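Local coordinates for protein class I phosphodiesterase PDEB1 (Leishmania major, PDB 2R8Q) that is a class I phosphodiesterase whose largely helical catalytic domain holds zinc, magnesium and 3-isobutyl-1-methylxanthine, at residues F76-C90 / I183-L195. Residues are numbered along the deposited sequence; the frame is centred on the assembly and turned at random.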
# COMPACT_ATOMS: atom_id res chain seq x y z
N PHE A 76 -2.85 4.98 -28.56
CA PHE A 76 -2.30 5.72 -27.44
C PHE A 76 -0.80 5.52 -27.20
O PHE A 76 -0.29 5.75 -26.11
CB PHE A 76 -3.13 5.43 -26.19
CG PHE A 76 -4.54 5.94 -26.30
CD1 PHE A 76 -4.78 7.31 -26.34
CD2 PHE A 76 -5.61 5.07 -26.45
CE1 PHE A 76 -6.06 7.81 -26.53
CE2 PHE A 76 -6.91 5.56 -26.64
CZ PHE A 76 -7.13 6.93 -26.68
N GLY A 77 -0.11 5.10 -28.26
CA GLY A 77 1.33 4.93 -28.18
C GLY A 77 1.90 3.81 -27.34
O GLY A 77 3.05 3.87 -26.92
N CYS A 78 1.09 2.78 -27.09
CA CYS A 78 1.58 1.64 -26.32
C CYS A 78 2.16 0.65 -27.32
O CYS A 78 1.48 0.25 -28.26
CB CYS A 78 0.43 0.98 -25.54
SG CYS A 78 0.93 -0.48 -24.59
N ARG A 79 3.41 0.28 -27.11
CA ARG A 79 4.08 -0.66 -28.00
C ARG A 79 3.64 -2.09 -27.72
O ARG A 79 3.24 -2.42 -26.61
CB ARG A 79 5.59 -0.52 -27.85
CG ARG A 79 6.10 0.85 -28.26
CD ARG A 79 7.54 1.03 -27.86
NE ARG A 79 7.70 1.01 -26.41
CZ ARG A 79 8.87 1.15 -25.80
NH1 ARG A 79 9.97 1.32 -26.51
NH2 ARG A 79 8.94 1.13 -24.47
N GLU A 80 3.71 -2.93 -28.75
CA GLU A 80 3.32 -4.33 -28.65
C GLU A 80 3.96 -5.07 -27.48
O GLU A 80 3.26 -5.71 -26.69
CB GLU A 80 3.67 -5.06 -29.95
CG GLU A 80 2.84 -4.64 -31.14
CD GLU A 80 3.32 -5.24 -32.45
OE1 GLU A 80 4.44 -4.90 -32.88
OE2 GLU A 80 2.59 -6.06 -33.04
N GLN A 81 5.28 -5.00 -27.37
CA GLN A 81 5.98 -5.68 -26.30
C GLN A 81 5.64 -5.10 -24.93
O GLN A 81 5.65 -5.82 -23.93
CB GLN A 81 7.50 -5.63 -26.53
CG GLN A 81 8.30 -6.42 -25.50
CD GLN A 81 9.76 -6.57 -25.89
OE1 GLN A 81 10.07 -7.13 -26.94
NE2 GLN A 81 10.65 -6.07 -25.05
N THR A 82 5.33 -3.81 -24.88
CA THR A 82 4.97 -3.20 -23.61
C THR A 82 3.66 -3.80 -23.13
O THR A 82 3.53 -4.15 -21.95
CB THR A 82 4.80 -1.68 -23.75
OG1 THR A 82 5.99 -1.11 -24.31
CG2 THR A 82 4.54 -1.05 -22.39
N LEU A 83 2.70 -3.93 -24.03
CA LEU A 83 1.40 -4.51 -23.69
C LEU A 83 1.56 -5.95 -23.20
O LEU A 83 0.98 -6.33 -22.18
CB LEU A 83 0.46 -4.49 -24.89
CG LEU A 83 -0.90 -5.17 -24.71
CD1 LEU A 83 -1.67 -4.48 -23.59
CD2 LEU A 83 -1.68 -5.12 -26.00
N LEU A 84 2.34 -6.75 -23.92
CA LEU A 84 2.53 -8.14 -23.52
C LEU A 84 3.24 -8.23 -22.16
O LEU A 84 2.85 -9.04 -21.31
CB LEU A 84 3.32 -8.91 -24.60
CG LEU A 84 3.47 -10.42 -24.38
CD1 LEU A 84 2.10 -11.07 -24.13
CD2 LEU A 84 4.14 -11.04 -25.60
N ASN A 85 4.27 -7.41 -21.96
CA ASN A 85 4.97 -7.42 -20.68
C ASN A 85 4.00 -7.07 -19.56
O ASN A 85 4.03 -7.67 -18.48
CB ASN A 85 6.13 -6.42 -20.66
CG ASN A 85 7.34 -6.91 -21.43
OD1 ASN A 85 7.52 -8.11 -21.64
ND2 ASN A 85 8.18 -5.97 -21.85
N PHE A 86 3.14 -6.08 -19.80
CA PHE A 86 2.16 -5.66 -18.80
C PHE A 86 1.24 -6.84 -18.44
O PHE A 86 1.03 -7.13 -17.27
CB PHE A 86 1.33 -4.50 -19.34
CG PHE A 86 0.18 -4.10 -18.45
CD1 PHE A 86 0.40 -3.39 -17.27
CD2 PHE A 86 -1.13 -4.45 -18.79
CE1 PHE A 86 -0.66 -3.03 -16.45
CE2 PHE A 86 -2.20 -4.09 -17.97
CZ PHE A 86 -1.96 -3.38 -16.80
N ILE A 87 0.71 -7.51 -19.46
CA ILE A 87 -0.17 -8.65 -19.22
C ILE A 87 0.55 -9.71 -18.38
O ILE A 87 -0.01 -10.25 -17.43
CB ILE A 87 -0.63 -9.26 -20.56
CG1 ILE A 87 -1.50 -8.25 -21.31
CG2 ILE A 87 -1.39 -10.56 -20.32
CD1 ILE A 87 -1.81 -8.64 -22.75
N LEU A 88 1.81 -9.99 -18.72
CA LEU A 88 2.57 -11.00 -17.98
C LEU A 88 2.95 -10.56 -16.57
O LEU A 88 3.06 -11.39 -15.67
CB LEU A 88 3.81 -11.41 -18.77
CG LEU A 88 3.51 -12.15 -20.07
CD1 LEU A 88 4.80 -12.37 -20.85
CD2 LEU A 88 2.84 -13.49 -19.75
N GLN A 89 3.18 -9.26 -16.38
CA GLN A 89 3.52 -8.76 -15.05
C GLN A 89 2.27 -8.87 -14.18
O GLN A 89 2.37 -9.15 -12.98
CB GLN A 89 4.01 -7.31 -15.12
CG GLN A 89 5.42 -7.16 -15.71
CD GLN A 89 6.52 -7.64 -14.77
OE1 GLN A 89 6.26 -8.24 -13.73
NE2 GLN A 89 7.77 -7.38 -15.15
N CYS A 90 1.10 -8.66 -14.78
CA CYS A 90 -0.15 -8.79 -14.03
C CYS A 90 -0.35 -10.26 -13.66
O CYS A 90 -0.64 -10.60 -12.51
CB CYS A 90 -1.34 -8.32 -14.87
SG CYS A 90 -1.52 -6.51 -15.04
N ILE A 183 3.58 -2.12 -10.99
CA ILE A 183 3.77 -2.68 -12.33
C ILE A 183 4.00 -1.60 -13.38
O ILE A 183 4.92 -1.70 -14.19
CB ILE A 183 2.53 -3.51 -12.75
CG1 ILE A 183 2.43 -4.77 -11.88
CG2 ILE A 183 2.62 -3.88 -14.22
CD1 ILE A 183 1.15 -5.56 -12.09
N LEU A 184 3.17 -0.56 -13.36
CA LEU A 184 3.26 0.53 -14.32
C LEU A 184 4.49 1.41 -14.17
O LEU A 184 4.81 2.18 -15.07
CB LEU A 184 1.99 1.38 -14.26
CG LEU A 184 0.73 0.65 -14.70
CD1 LEU A 184 -0.51 1.45 -14.33
CD2 LEU A 184 0.80 0.39 -16.20
N SER A 185 5.17 1.31 -13.03
CA SER A 185 6.37 2.12 -12.80
C SER A 185 7.54 1.60 -13.62
O SER A 185 8.57 2.27 -13.74
CB SER A 185 6.74 2.13 -11.31
OG SER A 185 7.24 0.87 -10.89
N ASP A 186 7.38 0.41 -14.17
CA ASP A 186 8.39 -0.24 -15.00
C ASP A 186 8.21 0.21 -16.45
O ASP A 186 7.18 -0.06 -17.07
CB ASP A 186 8.24 -1.76 -14.90
CG ASP A 186 9.18 -2.51 -15.83
OD1 ASP A 186 9.00 -3.74 -15.96
OD2 ASP A 186 10.09 -1.89 -16.42
N PRO A 187 9.21 0.91 -17.01
CA PRO A 187 9.11 1.39 -18.39
C PRO A 187 8.77 0.27 -19.38
O PRO A 187 8.10 0.50 -20.39
CB PRO A 187 10.49 1.98 -18.65
CG PRO A 187 10.92 2.44 -17.30
CD PRO A 187 10.50 1.30 -16.41
N ALA A 188 9.24 -0.93 -19.09
CA ALA A 188 9.02 -2.08 -19.96
C ALA A 188 7.58 -2.59 -19.97
O ALA A 188 7.20 -3.35 -20.86
CB ALA A 188 9.97 -3.21 -19.57
N ALA A 189 6.80 -2.18 -18.98
CA ALA A 189 5.41 -2.62 -18.88
C ALA A 189 4.43 -1.46 -18.73
O ALA A 189 3.25 -1.67 -18.46
CB ALA A 189 5.25 -3.59 -17.70
N ASP A 190 4.92 -0.24 -18.92
CA ASP A 190 4.07 0.94 -18.78
C ASP A 190 3.17 1.17 -19.99
O ASP A 190 3.57 1.81 -20.96
CB ASP A 190 4.95 2.16 -18.50
CG ASP A 190 4.15 3.44 -18.38
OD1 ASP A 190 2.93 3.37 -18.14
OD2 ASP A 190 4.76 4.53 -18.51
N VAL A 191 1.94 0.65 -19.92
CA VAL A 191 1.00 0.80 -21.02
C VAL A 191 0.44 2.21 -21.18
O VAL A 191 -0.40 2.46 -22.05
CB VAL A 191 -0.17 -0.22 -20.90
CG1 VAL A 191 0.38 -1.64 -21.01
CG2 VAL A 191 -0.90 -0.03 -19.58
N PHE A 192 0.91 3.13 -20.34
CA PHE A 192 0.50 4.53 -20.42
C PHE A 192 1.69 5.33 -20.95
O PHE A 192 1.69 6.56 -20.94
CB PHE A 192 0.12 5.07 -19.03
CG PHE A 192 -1.13 4.47 -18.45
CD1 PHE A 192 -1.37 4.54 -17.08
CD2 PHE A 192 -2.08 3.85 -19.26
CE1 PHE A 192 -2.54 4.01 -16.52
CE2 PHE A 192 -3.26 3.32 -18.71
CZ PHE A 192 -3.48 3.40 -17.34
N GLU A 193 2.71 4.61 -21.42
CA GLU A 193 3.94 5.22 -21.93
C GLU A 193 3.75 6.24 -23.05
O GLU A 193 4.56 7.16 -23.19
CB GLU A 193 4.91 4.13 -22.40
CG GLU A 193 4.52 3.45 -23.72
CD GLU A 193 5.48 2.35 -24.12
OE1 GLU A 193 6.65 2.39 -23.69
OE2 GLU A 193 5.07 1.44 -24.87
N GLY A 194 2.69 6.09 -23.84
CA GLY A 194 2.46 7.01 -24.94
C GLY A 194 1.58 8.19 -24.62
O GLY A 194 1.33 9.04 -25.48
N LEU A 195 1.10 8.27 -23.39
CA LEU A 195 0.23 9.37 -23.00
C LEU A 195 0.99 10.61 -22.56
O LEU A 195 2.11 10.53 -22.04
CB LEU A 195 -0.70 8.92 -21.87
CG LEU A 195 -1.59 7.72 -22.17
CD1 LEU A 195 -2.42 7.40 -20.94
CD2 LEU A 195 -2.49 8.02 -23.37
O HOH W 1 0.22 4.69 -23.70
O HOH W 2 8.09 -5.76 -17.62
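E193 bonds to R79 and T82 at the start of helix 80-92. CB carries CG wedged between backbone N and carbonyl carbon (chi1 74°), which sends the extended chain past G77, whose O lies 3.5 Å from CG. CD lies 3.5 Å from both R79 NE and T82 OG1. At the tip, OE2 accepts three hydrogen bonds: R79 N, at 3.0 Å, is nearly straight at 175° and almost along the C-O axis, while R79 NE and T82 OG1 (2.8 Å) come in on the syn side, tilted to opposite faces of the carboxylate. OE1 forms a salt bridge to R79 NH2 at 2.7 Å, although the angle makes that hydrogen bond weak; the guanidinium and carboxylate planes lie 62° apart. One turn on, N85 ND2 donates to A188 O at 3.0 Å, while N85 OD1 is taken by R24. Further along the helix, V191 CG2 sits 4.2 Å over the F86 ring centre, a CH-pi contact; the opposite face is met near its rim by C90 SG of the same helix. E193 thus holds N-cap residue R79 by backbone and side chain, and first-turn T82 by its hydroxyl, joining helix 80-92 to the loop between helices 171-184 and 197-212 in the all-helical phosphodiesterase fold.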